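Local coordinates for putative permease protein, ABC transporter (Porphyromonas gingivalis, PDB 3IS6) that forms the MacB-like periplasmic core domain of a putative ABC-transporter permease that probably takes part in transport across the membrane, at residues H11-I16 with L186-S191; I16-G21 with S222-N227; K79-E84 with D158-I163; R105-C110 with P162-P167; P150-I155 with L229-P234. All blocks are in the same frame, centred on the assembly; numbering follows the deposited sequence.

Interaction 1 (H11-I16 with L186-S191)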
# COMPACT_ATOMS: atom_id res chain seq x y z
N HIS A 11 -25.25 12.48 14.85
CA HIS A 11 -25.13 11.03 14.79
C HIS A 11 -26.34 10.35 14.25
O HIS A 11 -26.28 9.30 13.70
CB HIS A 11 -24.72 10.45 16.11
CG HIS A 11 -25.81 10.42 17.11
ND1 HIS A 11 -26.15 11.52 17.86
CD2 HIS A 11 -26.64 9.43 17.49
CE1 HIS A 11 -27.15 11.20 18.65
NE2 HIS A 11 -27.47 9.94 18.44
N ASP A 12 -27.46 11.02 14.40
CA ASP A 12 -28.72 10.58 13.88
C ASP A 12 -28.72 10.57 12.37
O ASP A 12 -29.50 9.91 11.78
CB ASP A 12 -29.82 11.45 14.44
CG ASP A 12 -29.43 12.92 14.47
OD1 ASP A 12 -28.59 13.33 15.29
OD2 ASP A 12 -29.96 13.67 13.64
N ARG A 13 -27.83 11.33 11.76
CA ARG A 13 -27.73 11.41 10.32
C ARG A 13 -26.55 10.68 9.66
O ARG A 13 -26.33 10.82 8.49
CB ARG A 13 -27.75 12.87 9.87
CG ARG A 13 -29.03 13.57 10.19
CD ARG A 13 -29.09 14.93 9.58
NE ARG A 13 -28.52 15.96 10.41
CZ ARG A 13 -27.59 16.79 9.99
NH1 ARG A 13 -27.14 16.69 8.78
NH2 ARG A 13 -27.10 17.70 10.78
N ILE A 14 -25.80 9.92 10.42
CA ILE A 14 -24.69 9.19 9.86
C ILE A 14 -25.08 7.79 9.46
O ILE A 14 -25.67 7.10 10.20
CB ILE A 14 -23.53 9.10 10.85
CG1 ILE A 14 -23.12 10.48 11.31
CG2 ILE A 14 -22.40 8.37 10.25
CD1 ILE A 14 -22.15 10.46 12.38
N CYS A 15 -24.68 7.42 8.26
CA CYS A 15 -24.86 6.12 7.69
C CYS A 15 -23.52 5.53 7.27
O CYS A 15 -22.57 6.22 7.14
CB CYS A 15 -25.74 6.20 6.46
SG CYS A 15 -27.39 6.81 6.71
N ILE A 16 -23.48 4.23 7.05
CA ILE A 16 -22.39 3.57 6.42
C ILE A 16 -22.90 2.94 5.14
O ILE A 16 -24.07 2.74 5.00
CB ILE A 16 -21.68 2.50 7.27
CG1 ILE A 16 -22.60 1.39 7.68
CG2 ILE A 16 -21.05 3.09 8.48
CD1 ILE A 16 -21.91 0.07 7.93
N LEU A 186 -25.97 12.49 5.85
CA LEU A 186 -27.04 13.08 5.09
C LEU A 186 -27.57 14.41 5.64
O LEU A 186 -27.54 14.64 6.81
CB LEU A 186 -28.19 12.10 4.97
CG LEU A 186 -27.84 10.71 4.55
CD1 LEU A 186 -28.94 9.79 4.71
CD2 LEU A 186 -27.38 10.71 3.17
N ARG A 187 -28.11 15.24 4.76
CA ARG A 187 -28.81 16.42 5.19
C ARG A 187 -30.13 16.05 5.84
O ARG A 187 -30.69 15.02 5.59
CB ARG A 187 -29.09 17.34 4.02
CG ARG A 187 -28.01 17.40 3.05
CD ARG A 187 -27.81 18.80 2.53
NE ARG A 187 -26.71 18.89 1.59
CZ ARG A 187 -25.61 19.61 1.80
NH1 ARG A 187 -25.49 20.33 2.90
NH2 ARG A 187 -24.66 19.62 0.90
N PRO A 188 -30.65 16.94 6.65
CA PRO A 188 -31.86 16.66 7.40
C PRO A 188 -32.99 16.32 6.47
O PRO A 188 -33.14 16.90 5.43
CB PRO A 188 -32.14 17.99 8.05
CG PRO A 188 -30.90 18.63 8.13
CD PRO A 188 -30.16 18.29 6.93
N GLY A 189 -33.75 15.31 6.82
CA GLY A 189 -34.88 14.92 6.04
C GLY A 189 -34.66 13.98 4.89
O GLY A 189 -35.62 13.56 4.27
N VAL A 190 -33.42 13.61 4.61
CA VAL A 190 -33.15 12.67 3.55
C VAL A 190 -33.10 11.25 4.06
O VAL A 190 -32.33 10.93 4.92
CB VAL A 190 -31.84 12.96 2.88
CG1 VAL A 190 -31.50 11.91 1.90
CG2 VAL A 190 -31.83 14.31 2.26
N SER A 191 -33.94 10.40 3.54
CA SER A 191 -33.91 9.03 3.94
C SER A 191 -32.88 8.30 3.15
O SER A 191 -32.75 8.52 1.99
CB SER A 191 -35.25 8.39 3.76
OG SER A 191 -35.41 8.10 2.41

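Interaction 2 (I16-G21 with S222-N227)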
# COMPACT_ATOMS: atom_id res chain seq x y z
N ILE A 16 -23.48 4.23 7.05
CA ILE A 16 -22.39 3.57 6.42
C ILE A 16 -22.90 2.94 5.14
O ILE A 16 -24.07 2.74 5.00
CB ILE A 16 -21.68 2.50 7.27
CG1 ILE A 16 -22.60 1.39 7.68
CG2 ILE A 16 -21.05 3.09 8.48
CD1 ILE A 16 -21.91 0.07 7.93
N VAL A 17 -21.99 2.64 4.24
CA VAL A 17 -22.35 2.08 2.99
C VAL A 17 -22.18 0.59 3.04
O VAL A 17 -21.13 0.11 3.25
CB VAL A 17 -21.48 2.59 1.86
CG1 VAL A 17 -21.89 2.03 0.63
CG2 VAL A 17 -21.46 4.07 1.81
N LYS A 18 -23.28 -0.09 2.80
CA LYS A 18 -23.33 -1.53 2.75
C LYS A 18 -23.50 -2.01 1.32
O LYS A 18 -23.90 -1.29 0.47
CB LYS A 18 -24.46 -2.08 3.62
CG LYS A 18 -24.47 -1.61 5.02
CD LYS A 18 -24.26 -2.72 5.97
CE LYS A 18 -24.98 -3.92 5.54
NZ LYS A 18 -24.26 -5.09 5.90
N THR A 19 -23.15 -3.26 1.10
CA THR A 19 -23.22 -3.87 -0.19
C THR A 19 -23.99 -5.16 -0.07
O THR A 19 -23.71 -5.94 0.81
CB THR A 19 -21.84 -4.21 -0.69
OG1 THR A 19 -20.98 -3.09 -0.53
CG2 THR A 19 -21.87 -4.61 -2.11
N HIS A 20 -24.94 -5.37 -0.97
CA HIS A 20 -25.76 -6.56 -1.01
C HIS A 20 -25.82 -7.16 -2.41
O HIS A 20 -25.73 -6.47 -3.38
CB HIS A 20 -27.17 -6.22 -0.60
CG HIS A 20 -27.29 -5.61 0.74
ND1 HIS A 20 -27.17 -6.34 1.90
CD2 HIS A 20 -27.53 -4.34 1.12
CE1 HIS A 20 -27.32 -5.54 2.93
NE2 HIS A 20 -27.54 -4.32 2.48
N GLY A 21 -25.99 -8.46 -2.49
CA GLY A 21 -26.06 -9.10 -3.78
C GLY A 21 -25.99 -10.60 -3.70
O GLY A 21 -26.27 -11.15 -2.68
N SER A 222 -26.10 0.30 -0.61
CA SER A 222 -27.13 1.06 0.03
C SER A 222 -26.69 1.61 1.35
O SER A 222 -25.93 1.00 2.02
CB SER A 222 -28.38 0.24 0.20
OG SER A 222 -28.16 -0.82 1.07
N LEU A 223 -27.20 2.77 1.70
CA LEU A 223 -26.92 3.39 2.95
C LEU A 223 -27.75 2.82 4.08
O LEU A 223 -28.92 2.62 3.93
CB LEU A 223 -27.18 4.86 2.87
CG LEU A 223 -26.49 5.60 1.74
CD1 LEU A 223 -26.85 6.97 1.81
CD2 LEU A 223 -25.04 5.48 1.82
N THR A 224 -27.11 2.56 5.20
CA THR A 224 -27.74 2.09 6.41
C THR A 224 -27.30 2.94 7.59
O THR A 224 -26.18 3.27 7.67
CB THR A 224 -27.40 0.63 6.65
OG1 THR A 224 -28.48 -0.00 7.31
CG2 THR A 224 -26.24 0.49 7.55
N PRO A 225 -28.18 3.24 8.52
CA PRO A 225 -27.84 4.11 9.63
C PRO A 225 -26.72 3.52 10.45
O PRO A 225 -26.67 2.35 10.60
CB PRO A 225 -29.12 4.11 10.45
CG PRO A 225 -30.13 3.82 9.53
CD PRO A 225 -29.58 2.83 8.62
N PHE A 226 -25.83 4.34 10.96
CA PHE A 226 -24.66 3.84 11.63
C PHE A 226 -24.91 3.71 13.10
O PHE A 226 -25.16 4.67 13.74
CB PHE A 226 -23.49 4.77 11.36
CG PHE A 226 -22.25 4.45 12.13
CD1 PHE A 226 -21.67 3.22 12.07
CD2 PHE A 226 -21.65 5.41 12.90
CE1 PHE A 226 -20.54 2.95 12.79
CE2 PHE A 226 -20.54 5.14 13.60
CZ PHE A 226 -19.98 3.92 13.55
N ASN A 227 -24.81 2.50 13.61
CA ASN A 227 -24.82 2.24 15.03
C ASN A 227 -23.43 1.82 15.48
O ASN A 227 -22.98 0.80 15.15
CB ASN A 227 -25.83 1.14 15.35
CG ASN A 227 -25.94 0.85 16.82
OD1 ASN A 227 -25.07 1.15 17.59
ND2 ASN A 227 -27.04 0.26 17.21

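Interaction 3 (K79-E84 with D158-I163)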
# COMPACT_ATOMS: atom_id res chain seq x y z
N LYS A 79 -2.69 0.57 17.72
CA LYS A 79 -3.70 0.25 16.75
C LYS A 79 -3.88 1.40 15.80
O LYS A 79 -4.26 2.47 16.19
CB LYS A 79 -5.02 -0.04 17.43
CG LYS A 79 -6.03 -0.60 16.51
CD LYS A 79 -7.40 -0.49 17.05
CE LYS A 79 -8.24 -1.61 16.67
NZ LYS A 79 -8.66 -2.31 17.87
N THR A 80 -3.62 1.14 14.54
CA THR A 80 -3.50 2.16 13.55
C THR A 80 -4.63 2.18 12.53
O THR A 80 -4.94 1.19 11.93
CB THR A 80 -2.17 2.01 12.82
OG1 THR A 80 -1.10 2.17 13.73
CG2 THR A 80 -2.05 2.99 11.77
N LEU A 81 -5.22 3.33 12.34
CA LEU A 81 -6.28 3.53 11.43
C LEU A 81 -5.92 4.61 10.41
O LEU A 81 -5.41 5.63 10.75
CB LEU A 81 -7.54 3.92 12.18
CG LEU A 81 -8.83 4.19 11.44
CD1 LEU A 81 -9.40 2.95 10.89
CD2 LEU A 81 -9.80 4.82 12.33
N LEU A 82 -6.22 4.36 9.16
CA LEU A 82 -5.95 5.30 8.11
C LEU A 82 -7.20 6.11 7.79
O LEU A 82 -8.23 5.56 7.56
CB LEU A 82 -5.48 4.55 6.89
CG LEU A 82 -4.00 4.21 6.77
CD1 LEU A 82 -3.53 3.52 7.93
CD2 LEU A 82 -3.73 3.41 5.56
N ALA A 83 -7.08 7.42 7.83
CA ALA A 83 -8.20 8.32 7.72
C ALA A 83 -7.93 9.62 6.95
O ALA A 83 -6.83 9.96 6.69
CB ALA A 83 -8.72 8.63 9.04
N GLU A 84 -9.00 10.28 6.58
CA GLU A 84 -8.97 11.55 5.89
C GLU A 84 -9.09 12.68 6.90
O GLU A 84 -9.53 12.48 7.99
CB GLU A 84 -10.07 11.64 4.85
CG GLU A 84 -10.10 10.52 3.84
CD GLU A 84 -11.16 10.69 2.79
OE1 GLU A 84 -12.29 11.03 3.11
OE2 GLU A 84 -10.87 10.48 1.63
N ASP A 158 -5.54 3.99 18.28
CA ASP A 158 -4.44 4.65 18.93
C ASP A 158 -3.68 5.69 18.10
O ASP A 158 -3.22 6.66 18.60
CB ASP A 158 -3.48 3.63 19.52
CG ASP A 158 -4.18 2.58 20.35
OD1 ASP A 158 -5.16 2.92 21.02
OD2 ASP A 158 -3.79 1.41 20.31
N MSE A 159 -3.51 5.41 16.82
CA MSE A 159 -2.78 6.26 15.91
C MSE A 159 -3.55 6.44 14.62
O MSE A 159 -4.09 5.52 14.11
CB MSE A 159 -1.41 5.65 15.63
CG MSE A 159 -0.57 6.28 14.52
SE MSE A 159 1.33 5.72 14.52
CE MSE A 159 1.11 4.10 13.66
N LEU A 160 -3.54 7.63 14.08
CA LEU A 160 -4.17 7.92 12.83
C LEU A 160 -3.14 8.35 11.79
O LEU A 160 -2.32 9.16 12.07
CB LEU A 160 -5.21 9.01 12.98
CG LEU A 160 -6.45 8.78 13.83
CD1 LEU A 160 -7.20 10.03 14.12
CD2 LEU A 160 -7.32 7.77 13.20
N LEU A 161 -3.22 7.78 10.61
CA LEU A 161 -2.34 8.09 9.51
C LEU A 161 -3.18 8.48 8.31
O LEU A 161 -4.27 8.07 8.20
CB LEU A 161 -1.51 6.89 9.14
CG LEU A 161 -0.35 6.51 10.02
CD1 LEU A 161 0.18 5.20 9.67
CD2 LEU A 161 0.71 7.52 9.95
N PRO A 162 -2.65 9.26 7.40
CA PRO A 162 -3.44 9.64 6.26
C PRO A 162 -3.76 8.48 5.35
O PRO A 162 -2.96 7.62 5.12
CB PRO A 162 -2.57 10.67 5.55
CG PRO A 162 -1.62 11.04 6.47
CD PRO A 162 -1.35 9.92 7.35
N ILE A 163 -4.96 8.51 4.80
CA ILE A 163 -5.45 7.48 3.93
C ILE A 163 -4.64 7.40 2.66
O ILE A 163 -4.57 6.38 2.06
CB ILE A 163 -6.94 7.59 3.65
CG1 ILE A 163 -7.50 6.20 3.46
CG2 ILE A 163 -7.23 8.41 2.48
CD1 ILE A 163 -8.87 6.11 3.71

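Interaction 4 (R105-C110 with P162-P167)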
# COMPACT_ATOMS: atom_id res chain seq x y z
N ARG A 105 -2.80 15.60 6.65
CA ARG A 105 -2.46 15.98 5.30
C ARG A 105 -1.08 15.57 4.80
O ARG A 105 -0.90 15.40 3.64
CB ARG A 105 -2.71 17.46 5.08
CG ARG A 105 -4.07 17.85 5.46
CD ARG A 105 -4.43 19.20 5.04
NE ARG A 105 -5.74 19.16 4.43
CZ ARG A 105 -6.87 19.44 5.05
NH1 ARG A 105 -8.01 19.37 4.43
NH2 ARG A 105 -6.84 19.81 6.30
N ASP A 106 -0.12 15.40 5.68
CA ASP A 106 1.23 15.08 5.28
C ASP A 106 1.50 13.63 5.59
O ASP A 106 1.36 13.22 6.70
CB ASP A 106 2.18 15.95 6.06
CG ASP A 106 3.62 15.65 5.77
OD1 ASP A 106 3.97 14.56 5.34
OD2 ASP A 106 4.42 16.54 5.98
N ASN A 107 1.94 12.88 4.60
CA ASN A 107 2.11 11.46 4.72
C ASN A 107 3.14 11.07 5.76
O ASN A 107 3.11 9.99 6.25
CB ASN A 107 2.43 10.82 3.38
CG ASN A 107 1.23 10.74 2.46
OD1 ASN A 107 0.17 10.29 2.84
ND2 ASN A 107 1.40 11.16 1.25
N MSE A 108 4.03 11.96 6.13
CA MSE A 108 5.08 11.62 7.07
C MSE A 108 4.74 11.98 8.52
O MSE A 108 5.60 12.04 9.35
CB MSE A 108 6.43 12.19 6.67
CG MSE A 108 6.93 11.76 5.32
SE MSE A 108 7.31 9.93 5.20
CE MSE A 108 8.85 9.88 6.26
N THR A 109 3.47 12.22 8.78
CA THR A 109 3.05 12.62 10.09
C THR A 109 1.83 11.84 10.56
O THR A 109 1.08 11.37 9.77
CB THR A 109 2.67 14.07 10.12
OG1 THR A 109 1.47 14.23 9.40
CG2 THR A 109 3.73 14.92 9.52
N CYS A 110 1.67 11.73 11.86
CA CYS A 110 0.57 11.01 12.48
C CYS A 110 -0.07 11.75 13.63
O CYS A 110 0.49 12.66 14.15
CB CYS A 110 1.04 9.66 12.97
SG CYS A 110 2.02 9.68 14.37
N PRO A 162 -2.65 9.26 7.40
CA PRO A 162 -3.44 9.64 6.26
C PRO A 162 -3.76 8.48 5.35
O PRO A 162 -2.96 7.62 5.12
CB PRO A 162 -2.57 10.67 5.55
CG PRO A 162 -1.62 11.04 6.47
CD PRO A 162 -1.35 9.92 7.35
N ILE A 163 -4.96 8.51 4.80
CA ILE A 163 -5.45 7.48 3.93
C ILE A 163 -4.64 7.40 2.66
O ILE A 163 -4.57 6.38 2.06
CB ILE A 163 -6.94 7.59 3.65
CG1 ILE A 163 -7.50 6.20 3.46
CG2 ILE A 163 -7.23 8.41 2.48
CD1 ILE A 163 -8.87 6.11 3.71
N THR A 164 -3.94 8.47 2.35
CA THR A 164 -3.10 8.60 1.18
C THR A 164 -1.87 7.71 1.26
O THR A 164 -1.14 7.62 0.35
CB THR A 164 -2.70 10.04 0.87
OG1 THR A 164 -2.30 10.69 2.05
CG2 THR A 164 -3.83 10.78 0.29
N TRP A 165 -1.65 7.07 2.37
CA TRP A 165 -0.64 6.06 2.46
C TRP A 165 -0.97 4.94 1.51
O TRP A 165 -0.12 4.25 1.07
CB TRP A 165 -0.50 5.51 3.85
CG TRP A 165 0.44 6.23 4.70
CD1 TRP A 165 0.55 7.55 4.83
CD2 TRP A 165 1.39 5.67 5.55
NE1 TRP A 165 1.51 7.86 5.70
CE2 TRP A 165 2.05 6.71 6.17
CE3 TRP A 165 1.76 4.38 5.86
CZ2 TRP A 165 3.05 6.51 7.06
CZ3 TRP A 165 2.76 4.18 6.74
CH2 TRP A 165 3.39 5.24 7.33
N MSE A 166 -2.24 4.74 1.26
CA MSE A 166 -2.67 3.67 0.39
C MSE A 166 -2.36 4.02 -1.07
O MSE A 166 -2.43 5.14 -1.45
CB MSE A 166 -4.16 3.37 0.56
CG MSE A 166 -4.58 2.85 1.91
SE MSE A 166 -4.10 1.06 2.25
CE MSE A 166 -5.13 0.24 1.01
N PRO A 167 -2.09 3.03 -1.87
CA PRO A 167 -1.78 3.23 -3.26
C PRO A 167 -2.95 3.85 -3.99
O PRO A 167 -4.07 3.59 -3.65
CB PRO A 167 -1.60 1.82 -3.74
CG PRO A 167 -1.18 1.12 -2.66
CD PRO A 167 -1.81 1.66 -1.48

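Interaction 5 (P150-I155 with L229-P234)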
# COMPACT_ATOMS: atom_id res chain seq x y z
N PRO A 150 -14.51 7.71 21.60
CA PRO A 150 -15.42 7.14 22.57
C PRO A 150 -15.22 5.63 22.70
O PRO A 150 -14.98 4.98 21.75
CB PRO A 150 -16.77 7.43 21.96
CG PRO A 150 -16.57 8.60 21.19
CD PRO A 150 -15.21 8.60 20.68
N HIS A 151 -15.33 5.13 23.92
CA HIS A 151 -15.23 3.71 24.24
C HIS A 151 -16.47 2.92 23.81
O HIS A 151 -17.47 3.47 23.47
CB HIS A 151 -14.96 3.52 25.72
N ASN A 152 -16.35 1.60 23.81
CA ASN A 152 -17.44 0.74 23.46
C ASN A 152 -18.00 1.11 22.10
O ASN A 152 -19.16 1.11 21.89
CB ASN A 152 -18.51 0.72 24.52
CG ASN A 152 -18.07 0.09 25.78
OD1 ASN A 152 -18.32 0.57 26.82
ND2 ASN A 152 -17.40 -0.98 25.68
N SER A 153 -17.11 1.43 21.20
CA SER A 153 -17.46 1.87 19.88
C SER A 153 -16.65 1.14 18.81
O SER A 153 -15.55 0.78 19.03
CB SER A 153 -17.26 3.38 19.79
OG SER A 153 -17.24 3.83 18.49
N SER A 154 -17.25 0.93 17.66
CA SER A 154 -16.61 0.28 16.54
C SER A 154 -15.40 1.05 15.98
O SER A 154 -14.58 0.50 15.35
CB SER A 154 -17.59 -0.03 15.42
OG SER A 154 -18.26 1.10 15.01
N ILE A 155 -15.35 2.34 16.23
CA ILE A 155 -14.29 3.14 15.70
C ILE A 155 -13.21 3.22 16.75
O ILE A 155 -13.37 3.85 17.74
CB ILE A 155 -14.80 4.52 15.32
CG1 ILE A 155 -15.96 4.38 14.34
CG2 ILE A 155 -13.72 5.32 14.69
CD1 ILE A 155 -16.53 5.59 13.90
N LEU A 229 -22.18 0.96 18.36
CA LEU A 229 -21.95 0.20 19.56
C LEU A 229 -21.18 -1.06 19.28
O LEU A 229 -21.55 -1.83 18.47
CB LEU A 229 -23.29 -0.14 20.20
CG LEU A 229 -23.26 -1.00 21.44
CD1 LEU A 229 -22.61 -0.34 22.56
CD2 LEU A 229 -24.63 -1.43 21.79
N ARG A 230 -20.08 -1.21 19.97
CA ARG A 230 -19.33 -2.44 20.01
C ARG A 230 -18.70 -2.54 21.39
O ARG A 230 -17.73 -1.94 21.65
CB ARG A 230 -18.28 -2.50 18.93
CG ARG A 230 -17.73 -3.87 18.72
CD ARG A 230 -16.56 -3.93 17.81
NE ARG A 230 -16.97 -3.78 16.44
CZ ARG A 230 -16.17 -3.46 15.44
NH1 ARG A 230 -14.88 -3.26 15.65
NH2 ARG A 230 -16.67 -3.35 14.24
N LEU A 231 -19.33 -3.29 22.27
CA LEU A 231 -18.91 -3.39 23.64
C LEU A 231 -17.60 -4.11 23.82
O LEU A 231 -17.36 -5.08 23.19
CB LEU A 231 -19.98 -4.10 24.45
CG LEU A 231 -21.33 -3.43 24.54
CD1 LEU A 231 -22.34 -4.43 24.82
CD2 LEU A 231 -21.32 -2.38 25.58
N GLU A 232 -16.76 -3.62 24.70
CA GLU A 232 -15.51 -4.26 25.00
C GLU A 232 -15.79 -5.61 25.65
O GLU A 232 -16.69 -5.71 26.43
CB GLU A 232 -14.69 -3.37 25.92
CG GLU A 232 -13.32 -3.90 26.18
CD GLU A 232 -12.61 -3.30 27.40
OE1 GLU A 232 -13.12 -2.41 28.05
OE2 GLU A 232 -11.52 -3.77 27.69
N ASP A 233 -15.04 -6.64 25.34
CA ASP A 233 -15.37 -7.97 25.76
C ASP A 233 -15.50 -7.95 27.28
O ASP A 233 -14.60 -7.61 27.97
CB ASP A 233 -14.23 -8.88 25.34
CG ASP A 233 -14.44 -10.32 25.68
OD1 ASP A 233 -15.50 -10.73 26.07
OD2 ASP A 233 -13.49 -11.06 25.52
N PRO A 234 -16.67 -8.30 27.77
CA PRO A 234 -16.96 -8.12 29.18
C PRO A 234 -16.56 -9.26 30.07
O PRO A 234 -17.39 -9.82 30.67
CB PRO A 234 -18.47 -7.95 29.19
CG PRO A 234 -18.90 -8.68 28.11
CD PRO A 234 -17.91 -8.53 27.03
O HOH W 1 -12.10 -1.65 14.44

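Interaction 1 (H11-I16 with L186-S191)
The guanidinium of Arg13 has the ring of Pro188 over one face, with CG of the proline 4.1 Å above the plane and displaced toward its rim. At the edge sits the carbonyl of Leu186, and here the contact is tightest: NH1 of Arg13 donates to O of Leu186 at 2.9 Å, the oxygen lying only 8° out of the guanidinium plane and offering a lone pair. CD of the arginine passes 3.2 Å from Leu186 O, and the bend at chi3 (-88°) then swings the guanidinium back so that NH1 reaches the same oxygen. NH1 also forms a salt bridge with Glu55, so it has both a carbonyl and a carboxylate partner. Leu186 closes strand 181-186, the antiparallel neighbour of strand 14-23 in the mixed sheet of this MacB-like periplasmic core domain. Its N returns a bond to O of Arg13 (3.1 Å), and the leucine is thus gripped through both of its backbone polar groups. Beyond it the chain reverses through a type II turn from Arg187 to Val190, with Gly189 at the position where phi is positive (85°). Among the buried side chains, SG of Cys15 meets CD1 of Leu186 at 3.9 Å, next to Leu223 of strand 218-225.

Interaction 2 (I16-G21 with S222-N227)
Ile16 and Thr224 stand side by side and point the same way, CG1 of the isoleucine 3.8 Å from CG2 of the threonine. Lys18 crosses the same threonine obliquely: anti to its carbonyl carbon (chi1 -53°), CG lies 3.7 Å from Thr224 CG2; bends at chi2 and beyond then carry NZ to a salt bridge with Asp35 on the adjoining strand 32-36. The other branch of Ile16, CG2, approaches CD1 of Phe226 at 3.6 Å, the two side chains crossing at about a right angle. Chi1 of 60° puts Ile16 CG1 in the crowded position between backbone N and carbonyl carbon, with CG2 anti to that carbon. Ser222 lies on this face too, its OG in the ring plane of His20, near CD2. The opposite face carries Val17 and Leu223, which cross obliquely and touch through CG2 and CD2 (3.8 Å). Between the strands, four backbone bonds tie Ile16 to Thr224 and Lys18 to Ser222; Thr224 N to Ile16 O, at 3.1 Å, is the straightest (170°). Val17 with Leu223 is the non-hydrogen-bonded pair between them. This alternation is that of a regular antiparallel beta pairing, joining the chain's first strand, 14-23, to its last, 218-225.

Interaction 3 (K79-E84 with D158-I163)
Ile163 loses the most surface here, and it does so just past the end of strand 159-162. Its N bonds O of Ala83 at 3.0 Å, but from well above the carbonyl plane (48° out of it), as the backbone turns into a short 3-10 segment. The side chain then lies across the end of strand 74-83: CG2 sits against CG of Glu84 at 3.8 Å, and CD1 comes near O of Leu82. Glu84 carries its carboxylate on to Thr58 and Arg59.

At the opposite end Lys79 meets Asp158. OD2 of the aspartate takes the backbone N of Lys79 at 2.9 Å, from above the carboxylate plane, while Lys79 O accepts from Met159 N and, weakly, from Asp158 N. The lysine amine goes to Gln156.

Leu82 is the third large contributor, lying side by side with Leu161 and bringing CD1 to 4.1 Å from its CB. Thr80 and Met159, a selenomethionine, share that face, whereas Leu81 and Leu160 pair on the other through their CD2 atoms, beside Phe87 of helix 86-90. Leu81 and Ala83 each donate N to a carbonyl of the partner strand, the former reaching Met159 O at 3.0 Å and 172°. Leu81 O accepts Leu161 N in return. Such bonding, alternate residues of one strand each linked through N and O to two of the other, marks a parallel beta pair, buried within the mixed sheet of the MacB-like domain.

Interaction 4 (R105-C110 with P162-P167)
Chi1 of -74° sets Asn107 CG anti to its carbonyl carbon, and chi1 of 45° places OG1 of Thr164 in the crowded position between backbone N and carbonyl carbon. The two side chains thereby meet tip to tip at about a right angle, and Thr164 OG1 donates to a lone pair of Asn107 OD1 at 2.6 Å. Trp165 slides past the asparagine in the opposite direction, the amide and ring planes 67° apart. Its indole NE1 donates to O of Asn107 at 2.7 Å, meeting a lone pair near the plane of the ring. One residue is therefore gripped at both its carbonyls, side chain and main chain, by successive residues of the 3-10 segment 163-165. CD1 of the indole also lies 3.4 Å from Asn107 OD1.

Bonds within 105-110 hold its own bend. Asp106 OD1 takes the N of Met108 at 2.7 Å, an Asx turn, and Asp106 O accepts both N and OG1 of Thr109, closing a type I turn from Asp106 to Thr109. Pro162 packs against this bend, its CG 3.7 Å from Asp106 O and its CD equally near O of Thr109. From the second subunit, Met239 packs on Trp165 and Gln243 on Asn107. The whole is a type I beta turn with an Asx turn inside it, leading into strand 109-113 and pinned to the 3-10 turn that follows strand 159-162.

Interaction 5 (P150-I155 with L229-P234)
Neither segment forms a regular helix or strand; they are loops that run together at the surface and meet in an isolated beta bridge, Ser153 with Leu229. Asn152 has positive phi and psi, a left-handed conformation that turns the 150-155 chain so that its O meets the N of Arg230. That bond measures 3.1 Å and is straight at hydrogen (170°), yet the donor stands 60° out of the carbonyl plane. In the same place CA of Asn152 lies 3.2 Å from Arg230 O, a CA-H...O contact. The bridge joins the loop between strands 140-146 and 159-162 to the chain leading from strand 218-225 to helix 236-241.

Among the side chains, Asn152 crosses Leu231 obliquely, its CG 4.1 Å from the leucine CD2. Leu229, with CG anti to the backbone N, sends CD1 back to Asn152 O at 3.8 Å. Glu232 extends its carboxylate to a salt bridge with Arg241 on the following helix. Ser154 is also tied to Arg228, by a backbone bond and a weak bond between its OG and that residue's O. Arg230 runs out extended as far as CD, then bends at chi3 (-75°) and lays one face of its guanidinium over Ser154, CB of the serine 3.6 Å above the plane and offset toward the rim.

Interactions 1 and 2 share Ile16 and strand 14-23, their centres 12 Å apart, and pair that strand with 181-186 and 218-225 in turn. Interactions 3 and 4 share Pro162 and Ile163; their centres lie 8 Å apart, and strand 159-162 stands between 74-83 and 109-113. Both pairs reach the same mixed sheet, though interactions 1 and 4 are 28 Å apart by their centres, across the middle of the chain. In sequence, interactions 3 and 4 are nested inside the loops closed by 1 and 2, whereas interaction 5 crosses all four. It touches interaction 2 through Phe226 against Ser154 and Ile155, so the chain leaving the last strand packs back on the domain.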